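Local coordinates for protein N-formylglutamate amidohydrolase (PDB 2Q7S) that binds a zinc ion and probably works as a hydrolase of the N-formylglutamate amidohydrolase family, at residues Asp59-Ala64 and Glu266-Leu271; Leu207-Glu212 and Val222-Pro227; Pro93-Gly98 and Gly115-Asn120. All blocks are in the same frame, centred on the assembly; numbering follows the deposited sequence.

How the interactions relate
Of the three contacts, interaction 1 is the most buried and wholly apolar: aliphatic carbons and one phenyl ring join the short helix 58-61, in the neighbourhood of the zinc site, to the start of the long C-terminal helix 267-289. Interaction 2, about 19 Å away centre to centre, is partly buried and ionic, tying a helix to the edge strand that follows it in a beta-alpha-beta unit. Helix 267-289 supplies one side of interaction 1 and also packs against L207, L210 and V211 in interaction 2. Interaction 3 sits across the chain's centre from the other two, in loop territory, and relies on one amide and a water. Along the sequence, interactions 2 and 3 are both nested inside the loop that interaction 1 closes.

Interaction 1 (Asp59-Ala64 and Glu266-Leu271); sequences DALWEA and EGFATL
L61 and A60 meet the ring of F268 where the short helix 58-61 packs against the first turns of helix 267-289, a helix-to-helix contact beside the mixed beta-sheet of this zinc-binding protein. CD2 of L61 carries most of it, lying 3.5 Å from F268 CE1 in an oblique approach to the ring. The methyl of A60 instead comes up at the ring's edge, its CB 4.0 Å from F268 CZ; so small a side chain lets the phenyl tip reach close to the helix backbone. F268 spans the gap because its CG is anti to the backbone N (chi1 -175°), which sends the ring out from its helix.

One turn further along, L271 brings its CD2 to both methyls of L61, so the branched end of L61 sits between an aromatic and an aliphatic partner. Further out, I251 of strand 244-252 touches both leucines, and R264 makes a cation-pi contact with F268. Leucine suits position 61 because F268, L271, I251 and Y256 all pack on it. Its side chain is about 8 Å from that of the zinc ligand D55. The two helices are also joined by a polar bond just beyond, from Q272 NE2 to the backbone O of A60.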
ATOM      1  N   ASP A  59       0.033  -5.763  -6.839  1.00 18.09           N
ATOM      2  CA  ASP A  59      -1.057  -6.718  -6.661  1.00 20.25           C
ATOM      3  C   ASP A  59      -0.817  -8.086  -7.318  1.00 18.49           C
ATOM      4  O   ASP A  59      -1.170  -9.102  -6.726  1.00 16.88           O
ATOM      5  CB  ASP A  59      -2.381  -6.095  -7.061  1.00 17.97           C
ATOM      6  CG  ASP A  59      -2.487  -5.841  -8.521  1.00 22.46           C
ATOM      7  OD1 ASP A  59      -1.536  -5.306  -9.151  1.00 20.50           O
ATOM      8  OD2 ASP A  59      -3.566  -6.187  -9.041  1.00 40.29           O
ATOM      9  N   ALA A  60      -0.199  -8.111  -8.502  1.00 19.18           N
ATOM     10  CA  ALA A  60       0.124  -9.384  -9.212  1.00 16.89           C
ATOM     11  C   ALA A  60       1.289 -10.100  -8.521  1.00 16.25           C
ATOM     12  O   ALA A  60       1.333 -11.330  -8.512  1.00 14.14           O
ATOM     13  CB  ALA A  60       0.452  -9.122 -10.703  1.00 14.62           C
ATOM     14  N   LEU A  61       2.213  -9.331  -7.913  1.00 14.68           N
ATOM     15  CA  LEU A  61       3.351  -9.912  -7.157  1.00 14.50           C
ATOM     16  C   LEU A  61       2.830 -10.746  -6.003  1.00 15.69           C
ATOM     17  O   LEU A  61       3.352 -11.825  -5.733  1.00 12.97           O
ATOM     18  CB  LEU A  61       4.294  -8.867  -6.599  1.00 11.70           C
ATOM     19  CG  LEU A  61       5.320  -8.176  -7.534  1.00  9.74           C
ATOM     20  CD1 LEU A  61       6.029  -7.085  -6.741  1.00 11.51           C
ATOM     21  CD2 LEU A  61       6.292  -9.199  -8.116  1.00  5.78           C
ATOM     22  N   TRP A  62       1.761 -10.258  -5.373  1.00 16.74           N
ATOM     23  CA  TRP A  62       1.160 -10.983  -4.260  1.00 16.91           C
ATOM     24  C   TRP A  62      -0.069 -11.793  -4.604  1.00 14.01           C
ATOM     25  O   TRP A  62      -0.915 -12.049  -3.726  1.00 14.75           O
ATOM     26  CB  TRP A  62       0.862 -10.007  -3.140  1.00 16.60           C
ATOM     27  CG  TRP A  62       2.075  -9.330  -2.518  1.00 10.43           C
ATOM     28  CD1 TRP A  62       2.651  -8.154  -2.925  1.00 13.61           C
ATOM     29  CD2 TRP A  62       2.790  -9.725  -1.327  1.00 19.70           C
ATOM     30  NE1 TRP A  62       3.688  -7.808  -2.079  1.00 15.49           N
ATOM     31  CE2 TRP A  62       3.775  -8.737  -1.080  1.00 11.74           C
ATOM     32  CE3 TRP A  62       2.690 -10.811  -0.445  1.00 15.55           C
ATOM     33  CZ2 TRP A  62       4.669  -8.816  -0.005  1.00 12.32           C
ATOM     34  CZ3 TRP A  62       3.609 -10.895   0.639  1.00 13.46           C
ATOM     35  CH2 TRP A  62       4.558  -9.897   0.839  1.00 14.80           C
ATOM     36  N   GLU A  63      -0.189 -12.224  -5.855  1.00 14.76           N
ATOM     37  CA  GLU A  63      -1.342 -13.066  -6.271  1.00 17.67           C
ATOM     38  C   GLU A  63      -1.664 -14.290  -5.390  1.00 15.18           C
ATOM     39  O   GLU A  63      -2.797 -14.628  -5.282  1.00 19.34           O
ATOM     40  CB  GLU A  63      -1.182 -13.546  -7.724  1.00 18.39           C
ATOM     41  CG  GLU A  63       0.016 -14.410  -7.930  1.00 19.95           C
ATOM     42  CD  GLU A  63      -0.122 -15.373  -9.074  1.00 36.29           C
ATOM     43  OE1 GLU A  63      -0.890 -15.081 -10.024  1.00 37.52           O
ATOM     44  OE2 GLU A  63       0.570 -16.419  -9.026  1.00 38.85           O
ATOM     45  N   ALA A  64      -0.664 -14.902  -4.752  1.00 16.15           N
ATOM     46  CA  ALA A  64      -0.803 -16.097  -3.849  1.00 14.62           C
ATOM     47  C   ALA A  64      -1.707 -15.935  -2.655  1.00 15.76           C
ATOM     48  O   ALA A  64      -2.158 -16.908  -2.093  1.00 10.81           O
ATOM     49  CB  ALA A  64       0.541 -16.486  -3.314  1.00 12.30           C
ATOM     50  N   GLU A 266      12.979  -9.321 -15.716  1.00 21.72           N
ATOM     51  CA  GLU A 266      13.336 -10.718 -15.506  1.00 23.13           C
ATOM     52  C   GLU A 266      13.197 -11.158 -14.025  1.00 22.72           C
ATOM     53  O   GLU A 266      12.977 -12.338 -13.741  1.00 24.36           O
ATOM     54  CB  GLU A 266      14.758 -10.959 -16.026  1.00 24.12           C
ATOM     55  CG  GLU A 266      15.828 -10.118 -15.311  1.00 32.98           C
ATOM     56  N   GLY A 267      13.294 -10.202 -13.097  1.00 17.86           N
ATOM     57  CA  GLY A 267      13.140 -10.468 -11.686  1.00 15.73           C
ATOM     58  C   GLY A 267      11.687 -10.636 -11.278  1.00 16.96           C
ATOM     59  O   GLY A 267      11.417 -11.198 -10.203  1.00 19.23           O
ATOM     60  N   PHE A 268      10.736 -10.188 -12.108  1.00 14.66           N
ATOM     61  CA  PHE A 268       9.322 -10.320 -11.731  1.00 16.15           C
ATOM     62  C   PHE A 268       8.957 -11.763 -11.317  1.00 16.80           C
ATOM     63  O   PHE A 268       8.440 -11.989 -10.232  1.00 18.04           O
ATOM     64  CB  PHE A 268       8.352  -9.853 -12.851  1.00 17.51           C
ATOM     65  CG  PHE A 268       6.913  -9.885 -12.416  1.00 18.07           C
ATOM     66  CD1 PHE A 268       6.339  -8.790 -11.785  1.00 14.29           C
ATOM     67  CD2 PHE A 268       6.144 -11.038 -12.568  1.00 16.00           C
ATOM     68  CE1 PHE A 268       5.003  -8.846 -11.326  1.00 13.70           C
ATOM     69  CE2 PHE A 268       4.828 -11.082 -12.109  1.00 20.88           C
ATOM     70  CZ  PHE A 268       4.256  -9.968 -11.502  1.00 17.29           C
ATOM     71  N   ALA A 269       9.195 -12.718 -12.218  1.00 17.30           N
ATOM     72  CA  ALA A 269       8.818 -14.118 -12.036  1.00 17.24           C
ATOM     73  C   ALA A 269       9.386 -14.731 -10.768  1.00 15.42           C
ATOM     74  O   ALA A 269       8.668 -15.361  -9.990  1.00 12.83           O
ATOM     75  CB  ALA A 269       9.272 -14.951 -13.241  1.00 17.11           C
ATOM     76  N   THR A 270      10.682 -14.558 -10.587  1.00 14.74           N
ATOM     77  CA  THR A 270      11.398 -15.060  -9.402  1.00 16.84           C
ATOM     78  C   THR A 270      10.933 -14.375  -8.127  1.00 14.95           C
ATOM     79  O   THR A 270      10.755 -15.037  -7.089  1.00 13.07           O
ATOM     80  CB  THR A 270      12.973 -14.994  -9.583  1.00 16.60           C
ATOM     81  OG1 THR A 270      13.384 -13.647  -9.802  1.00 23.26           O
ATOM     82  CG2 THR A 270      13.383 -15.791 -10.761  1.00 19.12           C
ATOM     83  N   LEU A 271      10.635 -13.064  -8.177  1.00 16.12           N
ATOM     84  CA  LEU A 271      10.126 -12.408  -6.981  1.00 13.63           C
ATOM     85  C   LEU A 271       8.724 -12.874  -6.602  1.00 16.32           C
ATOM     86  O   LEU A 271       8.438 -13.161  -5.414  1.00 13.94           O
ATOM     87  CB  LEU A 271      10.140 -10.885  -7.139  1.00 16.33           C
ATOM     88  CG  LEU A 271       9.714 -10.123  -5.901  1.00 14.65           C
ATOM     89  CD1 LEU A 271      10.714 -10.352  -4.764  1.00 17.25           C
ATOM     90  CD2 LEU A 271       9.543  -8.652  -6.264  1.00 11.41           C
TER

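Interaction 2 (Leu207-Glu212 and Val222-Pro227)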
ATOM      1  N   LEU A 207       5.548 -12.296  13.653  1.00 17.47           N
ATOM      2  CA  LEU A 207       5.298 -12.211  12.218  1.00 18.78           C
ATOM      3  C   LEU A 207       6.328 -11.364  11.482  1.00 18.70           C
ATOM      4  O   LEU A 207       6.743 -11.724  10.374  1.00 18.51           O
ATOM      5  CB  LEU A 207       3.895 -11.724  11.891  1.00 17.85           C
ATOM      6  CG  LEU A 207       3.570 -11.635  10.377  1.00 19.99           C
ATOM      7  CD1 LEU A 207       3.731 -12.980   9.665  1.00 17.52           C
ATOM      8  CD2 LEU A 207       2.187 -11.087  10.145  1.00 24.22           C
ATOM      9  N   VAL A 208       6.728 -10.244  12.081  1.00 19.59           N
ATOM     10  CA  VAL A 208       7.788  -9.411  11.498  1.00 19.17           C
ATOM     11  C   VAL A 208       9.108 -10.251  11.448  1.00 18.61           C
ATOM     12  O   VAL A 208       9.848 -10.183  10.471  1.00 18.03           O
ATOM     13  CB  VAL A 208       7.981  -8.066  12.279  1.00 19.43           C
ATOM     14  CG1 VAL A 208       8.795  -7.077  11.473  1.00 14.39           C
ATOM     15  CG2 VAL A 208       6.630  -7.455  12.636  1.00 19.87           C
ATOM     16  N   ASP A 209       9.367 -11.042  12.494  1.00 14.73           N
ATOM     17  CA  ASP A 209      10.565 -11.885  12.565  1.00 16.56           C
ATOM     18  C   ASP A 209      10.513 -12.926  11.444  1.00 15.93           C
ATOM     19  O   ASP A 209      11.506 -13.148  10.760  1.00 13.48           O
ATOM     20  CB  ASP A 209      10.652 -12.662  13.898  1.00 15.71           C
ATOM     21  CG  ASP A 209      11.088 -11.799  15.100  1.00 25.58           C
ATOM     22  OD1 ASP A 209      11.469 -10.613  14.954  1.00 28.53           O
ATOM     23  OD2 ASP A 209      11.047 -12.346  16.224  1.00 26.46           O
ATOM     24  N   LEU A 210       9.344 -13.555  11.294  1.00 15.74           N
ATOM     25  CA  LEU A 210       9.087 -14.543  10.225  1.00 17.53           C
ATOM     26  C   LEU A 210       9.377 -13.950   8.856  1.00 15.51           C
ATOM     27  O   LEU A 210      10.176 -14.487   8.113  1.00 14.56           O
ATOM     28  CB  LEU A 210       7.640 -15.077  10.286  1.00 17.19           C
ATOM     29  CG  LEU A 210       7.200 -16.245   9.372  1.00 21.01           C
ATOM     30  CD1 LEU A 210       8.286 -17.324   9.186  1.00 17.40           C
ATOM     31  CD2 LEU A 210       5.979 -16.889   9.964  1.00 17.23           C
ATOM     32  N   VAL A 211       8.749 -12.829   8.533  1.00 15.23           N
ATOM     33  CA  VAL A 211       8.886 -12.252   7.192  1.00 16.66           C
ATOM     34  C   VAL A 211      10.345 -11.859   6.914  1.00 17.46           C
ATOM     35  O   VAL A 211      10.904 -12.178   5.857  1.00 17.24           O
ATOM     36  CB  VAL A 211       7.929 -11.033   6.981  1.00 18.09           C
ATOM     37  CG1 VAL A 211       8.260 -10.307   5.687  1.00 15.47           C
ATOM     38  CG2 VAL A 211       6.434 -11.485   7.026  1.00 16.00           C
ATOM     39  N   GLU A 212      10.962 -11.188   7.878  1.00 15.52           N
ATOM     40  CA  GLU A 212      12.361 -10.792   7.744  1.00 15.98           C
ATOM     41  C   GLU A 212      13.291 -11.998   7.463  1.00 14.31           C
ATOM     42  O   GLU A 212      14.130 -11.957   6.597  1.00 14.91           O
ATOM     43  CB  GLU A 212      12.793 -10.077   9.032  1.00 14.19           C
ATOM     44  CG  GLU A 212      14.245  -9.659   9.089  1.00  7.66           C
ATOM     45  CD  GLU A 212      14.543  -8.954  10.407  1.00 17.92           C
ATOM     46  OE1 GLU A 212      14.684  -9.688  11.397  1.00 24.53           O
ATOM     47  OE2 GLU A 212      14.571  -7.696  10.460  1.00 21.70           O
ATOM     48  N   VAL A 222      16.643  -6.826   4.028  1.00 15.78           N
ATOM     49  CA  VAL A 222      15.416  -6.400   4.715  1.00 13.75           C
ATOM     50  C   VAL A 222      15.843  -5.344   5.748  1.00 15.09           C
ATOM     51  O   VAL A 222      16.833  -5.542   6.449  1.00 17.09           O
ATOM     52  CB  VAL A 222      14.655  -7.587   5.390  1.00 13.92           C
ATOM     53  CG1 VAL A 222      13.356  -7.124   6.075  1.00 10.51           C
ATOM     54  CG2 VAL A 222      14.363  -8.708   4.385  1.00 11.94           C
ATOM     55  N   ALA A 223      15.148  -4.209   5.768  1.00 12.51           N
ATOM     56  CA  ALA A 223      15.301  -3.167   6.809  1.00 16.16           C
ATOM     57  C   ALA A 223      13.941  -3.003   7.472  1.00 18.10           C
ATOM     58  O   ALA A 223      12.914  -3.143   6.802  1.00 19.46           O
ATOM     59  CB  ALA A 223      15.748  -1.789   6.193  1.00 15.32           C
ATOM     60  N   ARG A 224      13.933  -2.724   8.774  1.00 16.86           N
ATOM     61  CA  ARG A 224      12.703  -2.370   9.488  1.00 19.95           C
ATOM     62  C   ARG A 224      12.693  -0.864   9.644  1.00 17.58           C
ATOM     63  O   ARG A 224      13.708  -0.280  10.006  1.00 15.93           O
ATOM     64  CB  ARG A 224      12.673  -3.009  10.883  1.00 18.12           C
ATOM     65  CG  ARG A 224      12.643  -4.536  10.835  1.00 21.89           C
ATOM     66  CD  ARG A 224      12.352  -5.138  12.217  1.00 22.06           C
ATOM     67  NE  ARG A 224      12.600  -6.584  12.230  1.00 16.70           N
ATOM     68  CZ  ARG A 224      12.082  -7.419  13.120  1.00 21.87           C
ATOM     69  NH1 ARG A 224      11.270  -6.974  14.073  1.00 26.46           N
ATOM     70  NH2 ARG A 224      12.335  -8.717  13.029  1.00 16.51           N
ATOM     71  N   ASN A 225      11.547  -0.250   9.387  1.00 15.32           N
ATOM     72  CA  ASN A 225      11.286   1.160   9.771  1.00 15.71           C
ATOM     73  C   ASN A 225      12.278   2.181   9.236  1.00 14.15           C
ATOM     74  O   ASN A 225      12.516   3.232   9.855  1.00 19.17           O
ATOM     75  CB  ASN A 225      11.109   1.253  11.287  1.00 13.56           C
ATOM     76  CG  ASN A 225       9.922   0.422  11.757  1.00 22.17           C
ATOM     77  OD1 ASN A 225       8.794   0.737  11.426  1.00 18.62           O
ATOM     78  ND2 ASN A 225      10.182  -0.679  12.450  1.00 15.33           N
ATOM     79  N   ASP A 226      12.776   1.906   8.039  1.00 12.66           N
ATOM     80  CA  ASP A 226      13.881   2.653   7.422  1.00 13.91           C
ATOM     81  C   ASP A 226      13.803   2.532   5.878  1.00 16.30           C
ATOM     82  O   ASP A 226      14.153   1.483   5.321  1.00 16.51           O
ATOM     83  CB  ASP A 226      15.196   2.087   7.924  1.00 15.98           C
ATOM     84  CG  ASP A 226      16.403   2.884   7.456  1.00 21.52           C
ATOM     85  OD1 ASP A 226      16.217   3.888   6.731  1.00 23.76           O
ATOM     86  OD2 ASP A 226      17.543   2.516   7.829  1.00 26.62           O
ATOM     87  N   PRO A 227      13.318   3.586   5.185  1.00 16.77           N
ATOM     88  CA  PRO A 227      12.822   4.881   5.660  1.00 17.83           C
ATOM     89  C   PRO A 227      11.304   4.903   5.942  1.00 17.21           C
ATOM     90  O   PRO A 227      10.811   5.924   6.379  1.00 19.71           O
ATOM     91  CB  PRO A 227      13.150   5.819   4.499  1.00 15.66           C
ATOM     92  CG  PRO A 227      12.986   4.913   3.281  1.00 14.35           C
ATOM     93  CD  PRO A 227      13.256   3.512   3.712  1.00 16.14           C
TER
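The salt-bridge network of D209, E212 and R224 joins helix 205-217 to strand 222-224. R224 grips E212 side-on, giving NE to OE2 at 2.9 Å and NH2 to OE1 at 3.0 Å. Both nitrogens reach the carboxylate from above its plane, which is turned 49° from the guanidinium, although the two oxygens lie near the guanidinium plane. NH2 has a second partner, OD1 of D209 at 2.8 Å, in an almost straight bond (172°) that uses the anti lone pair of that oxygen. Two acids one helical turn apart thus share one arginine, whose three bonds limit how far the guanidinium can rotate.

These elements are the last two of a beta-alpha-beta unit, strand 193-196, helix 205-217, strand 222-224, and the final strand forms an edge of the mixed sheet; helix and strand run nearly antiparallel, at 157°. R224 reaches the helix with its chain extended from CG to NE, and V208 CG1 lies over one face of its guanidinium, 3.6 Å from NH1. Valine suits that spot, offering a methyl to the flat group while also touching L195 in the neighbouring strand. Nearer the turn, V222 CG1 rests 4.0 Å from E212 CG, against the aliphatic part of the glutamate.

Interaction 3 (Pro93-Gly98 and Gly115-Asn120)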
ATOM      1  N   PRO A  93      -4.913  22.885   2.742  1.00 20.74           N
ATOM      2  CA  PRO A  93      -5.883  23.907   2.346  1.00 20.81           C
ATOM      3  C   PRO A  93      -5.542  24.701   1.089  1.00 21.92           C
ATOM      4  O   PRO A  93      -6.441  25.096   0.338  1.00 21.83           O
ATOM      5  CB  PRO A  93      -5.866  24.865   3.537  1.00 22.63           C
ATOM      6  CG  PRO A  93      -5.466  24.089   4.673  1.00 21.15           C
ATOM      7  CD  PRO A  93      -4.714  22.887   4.204  1.00 19.86           C
ATOM      8  N   ALA A  94      -4.253  24.948   0.873  1.00 20.75           N
ATOM      9  CA  ALA A  94      -3.811  25.747  -0.244  1.00 22.63           C
ATOM     10  C   ALA A  94      -3.933  25.056  -1.573  1.00 21.05           C
ATOM     11  O   ALA A  94      -3.806  25.712  -2.588  1.00 21.09           O
ATOM     12  CB  ALA A  94      -2.383  26.212  -0.035  1.00 25.15           C
ATOM     13  N   GLN A  95      -4.161  23.745  -1.596  1.00 22.60           N
ATOM     14  CA  GLN A  95      -4.372  23.057  -2.862  1.00 24.55           C
ATOM     15  C   GLN A  95      -5.818  23.137  -3.362  1.00 23.62           C
ATOM     16  O   GLN A  95      -6.088  22.799  -4.507  1.00 26.13           O
ATOM     17  CB  GLN A  95      -3.814  21.611  -2.828  1.00 23.92           C
ATOM     18  CG  GLN A  95      -4.557  20.546  -2.063  1.00 31.31           C
ATOM     19  CD  GLN A  95      -3.781  19.206  -2.012  1.00 30.71           C
ATOM     20  OE1 GLN A  95      -3.457  18.679  -0.924  1.00 27.46           O
ATOM     21  NE2 GLN A  95      -3.456  18.677  -3.190  1.00 34.30           N
ATOM     22  N   LEU A  96      -6.725  23.625  -2.513  1.00 21.74           N
ATOM     23  CA  LEU A  96      -8.156  23.699  -2.809  1.00 20.56           C
ATOM     24  C   LEU A  96      -8.613  25.121  -3.156  1.00 21.22           C
ATOM     25  O   LEU A  96      -8.122  26.094  -2.604  1.00 18.47           O
ATOM     26  CB  LEU A  96      -8.968  23.203  -1.603  1.00 19.33           C
ATOM     27  CG  LEU A  96      -8.668  21.770  -1.150  1.00 17.98           C
ATOM     28  CD1 LEU A  96      -9.643  21.314  -0.040  1.00 20.71           C
ATOM     29  CD2 LEU A  96      -8.760  20.879  -2.318  1.00 15.66           C
ATOM     30  N   GLU A  97      -9.540  25.210  -4.102  1.00 23.75           N
ATOM     31  CA  GLU A  97     -10.232  26.443  -4.414  1.00 26.15           C
ATOM     32  C   GLU A  97     -11.397  26.399  -3.461  1.00 28.88           C
ATOM     33  O   GLU A  97     -12.252  25.498  -3.569  1.00 29.62           O
ATOM     34  CB  GLU A  97     -10.736  26.444  -5.852  1.00 25.99           C
ATOM     35  CG  GLU A  97     -11.328  27.758  -6.303  1.00 33.38           C
ATOM     36  CD  GLU A  97     -12.690  27.618  -6.953  1.00 40.06           C
ATOM     37  OE1 GLU A  97     -13.375  26.604  -6.709  1.00 41.19           O
ATOM     38  OE2 GLU A  97     -13.098  28.556  -7.683  1.00 45.82           O
ATOM     39  N   GLY A  98     -11.408  27.337  -2.509  1.00 29.01           N
ATOM     40  CA  GLY A  98     -12.377  27.319  -1.421  1.00 28.31           C
ATOM     41  C   GLY A  98     -11.939  26.604  -0.150  1.00 28.62           C
ATOM     42  O   GLY A  98     -10.956  25.847  -0.141  1.00 27.03           O
ATOM     43  N   GLY A 115       0.619  13.579  -0.514  1.00 20.45           N
ATOM     44  CA  GLY A 115      -0.686  13.686   0.235  1.00 18.60           C
ATOM     45  C   GLY A 115      -1.868  12.898  -0.301  1.00 18.48           C
ATOM     46  O   GLY A 115      -1.733  12.166  -1.248  1.00 15.40           O
ATOM     47  N   LEU A 116      -3.055  13.034   0.315  1.00 18.36           N
ATOM     48  CA  LEU A 116      -4.244  12.346  -0.165  1.00 16.01           C
ATOM     49  C   LEU A 116      -4.501  12.631  -1.645  1.00 16.61           C
ATOM     50  O   LEU A 116      -4.854  11.712  -2.420  1.00 15.61           O
ATOM     51  CB  LEU A 116      -5.478  12.745   0.672  1.00 15.90           C
ATOM     52  CG  LEU A 116      -6.826  12.171   0.232  1.00 15.16           C
ATOM     53  CD1 LEU A 116      -7.032  10.624   0.678  1.00  8.26           C
ATOM     54  CD2 LEU A 116      -7.955  13.116   0.699  1.00 12.79           C
ATOM     55  N   ILE A 117      -4.366  13.917  -1.994  1.00 15.09           N
ATOM     56  CA  ILE A 117      -4.475  14.389  -3.353  1.00 19.44           C
ATOM     57  C   ILE A 117      -3.116  14.966  -3.783  1.00 20.80           C
ATOM     58  O   ILE A 117      -2.696  16.077  -3.351  1.00 23.58           O
ATOM     59  CB  ILE A 117      -5.570  15.481  -3.481  1.00 20.97           C
ATOM     60  CG1 ILE A 117      -6.902  15.055  -2.814  1.00 20.77           C
ATOM     61  CG2 ILE A 117      -5.735  15.912  -4.945  1.00 22.22           C
ATOM     62  CD1 ILE A 117      -7.677  13.840  -3.499  1.00 16.98           C
ATOM     63  N   TRP A 118      -2.414  14.238  -4.632  1.00 20.46           N
ATOM     64  CA  TRP A 118      -1.138  14.760  -5.174  1.00 21.59           C
ATOM     65  C   TRP A 118      -1.298  16.071  -5.915  1.00 22.51           C
ATOM     66  O   TRP A 118      -2.236  16.254  -6.684  1.00 23.44           O
ATOM     67  CB  TRP A 118      -0.461  13.742  -6.054  1.00 21.92           C
ATOM     68  CG  TRP A 118       0.169  12.640  -5.285  1.00 20.78           C
ATOM     69  CD1 TRP A 118      -0.293  12.053  -4.150  1.00 20.93           C
ATOM     70  CD2 TRP A 118       1.372  11.967  -5.620  1.00 24.85           C
ATOM     71  NE1 TRP A 118       0.560  11.076  -3.735  1.00 22.30           N
ATOM     72  CE2 TRP A 118       1.599  11.006  -4.628  1.00 23.93           C
ATOM     73  CE3 TRP A 118       2.300  12.097  -6.666  1.00 25.41           C
ATOM     74  CZ2 TRP A 118       2.713  10.165  -4.652  1.00 27.48           C
ATOM     75  CZ3 TRP A 118       3.404  11.264  -6.683  1.00 23.47           C
ATOM     76  CH2 TRP A 118       3.601  10.316  -5.686  1.00 20.97           C
ATOM     77  N   SER A 119      -0.362  16.987  -5.641  1.00 27.08           N
ATOM     78  CA  SER A 119      -0.321  18.360  -6.184  1.00 26.79           C
ATOM     79  C   SER A 119       0.801  18.538  -7.228  1.00 29.21           C
ATOM     80  O   SER A 119       0.767  19.456  -8.095  1.00 28.56           O
ATOM     81  CB  SER A 119      -0.065  19.356  -5.025  1.00 27.32           C
ATOM     82  OG  SER A 119       0.994  18.872  -4.167  1.00 30.14           O
ATOM     83  N   ASN A 120       1.831  17.716  -7.085  1.00 28.32           N
ATOM     84  CA  ASN A 120       2.902  17.706  -8.030  1.00 31.57           C
ATOM     85  C   ASN A 120       3.670  16.387  -8.102  1.00 31.27           C
ATOM     86  O   ASN A 120       3.539  15.508  -7.242  1.00 32.23           O
ATOM     87  CB  ASN A 120       3.839  18.918  -7.815  1.00 34.00           C
ATOM     88  CG  ASN A 120       4.197  19.176  -6.364  1.00 36.92           C
ATOM     89  OD1 ASN A 120       4.825  18.342  -5.699  1.00 41.88           O
ATOM     90  ND2 ASN A 120       3.864  20.378  -5.891  1.00 34.27           N
TER
HETATM   91  O   HOH W   1      -3.674  16.065  -0.377  1.00 31.35           O
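The side-chain amide of Q95 meets the I117 carbonyl edge-on: I117 O lies near the amide plane and accepts a hydrogen bond from NE2 at 2.7 Å. At the other corner of the same edge, a water lies 2.7 Å from OE1, placed to donate to it, and accepts from the backbone N of I117. The amide can thus serve both polar backbone groups of I117, one directly and one through water, in a bridge from the 3-10 segment 93-95 to the irregular segment 115-120, near the small parallel sheet of strands 96-97 and 132-133.

Glutamine suits this place because one end of its amide gives and the other accepts. The direct bond is bent somewhat, with an N-H...O angle of 156°, and the donor is tilted 32° from the carbonyl plane of I117. Q95 CG stands between its own backbone N and carbonyl carbon (chi1 74°), and the chain then runs on extended, carrying the amide across to the second segment. OE1 is also held from its own side of the contact by the backbone N of D92, which helps to fix the rotation of the amide.

Carbon atoms of I117 and S119 also lie beside NE2: I117 CB at 3.8 Å and S119 CB at 3.9 Å. The end of the I117 side chain leads off toward V137 and R140 of helix 134-163, so this isoleucine offers its polar backbone to Q95 and its hydrocarbon to the helix. The next residue, W118, has its CB on the side away from Q95, and its side chain comes within about 7 Å of that of the zinc ligand H32, so the bridged loop lies near the metal site. The water completes the bridge 2.8 Å from I117 N.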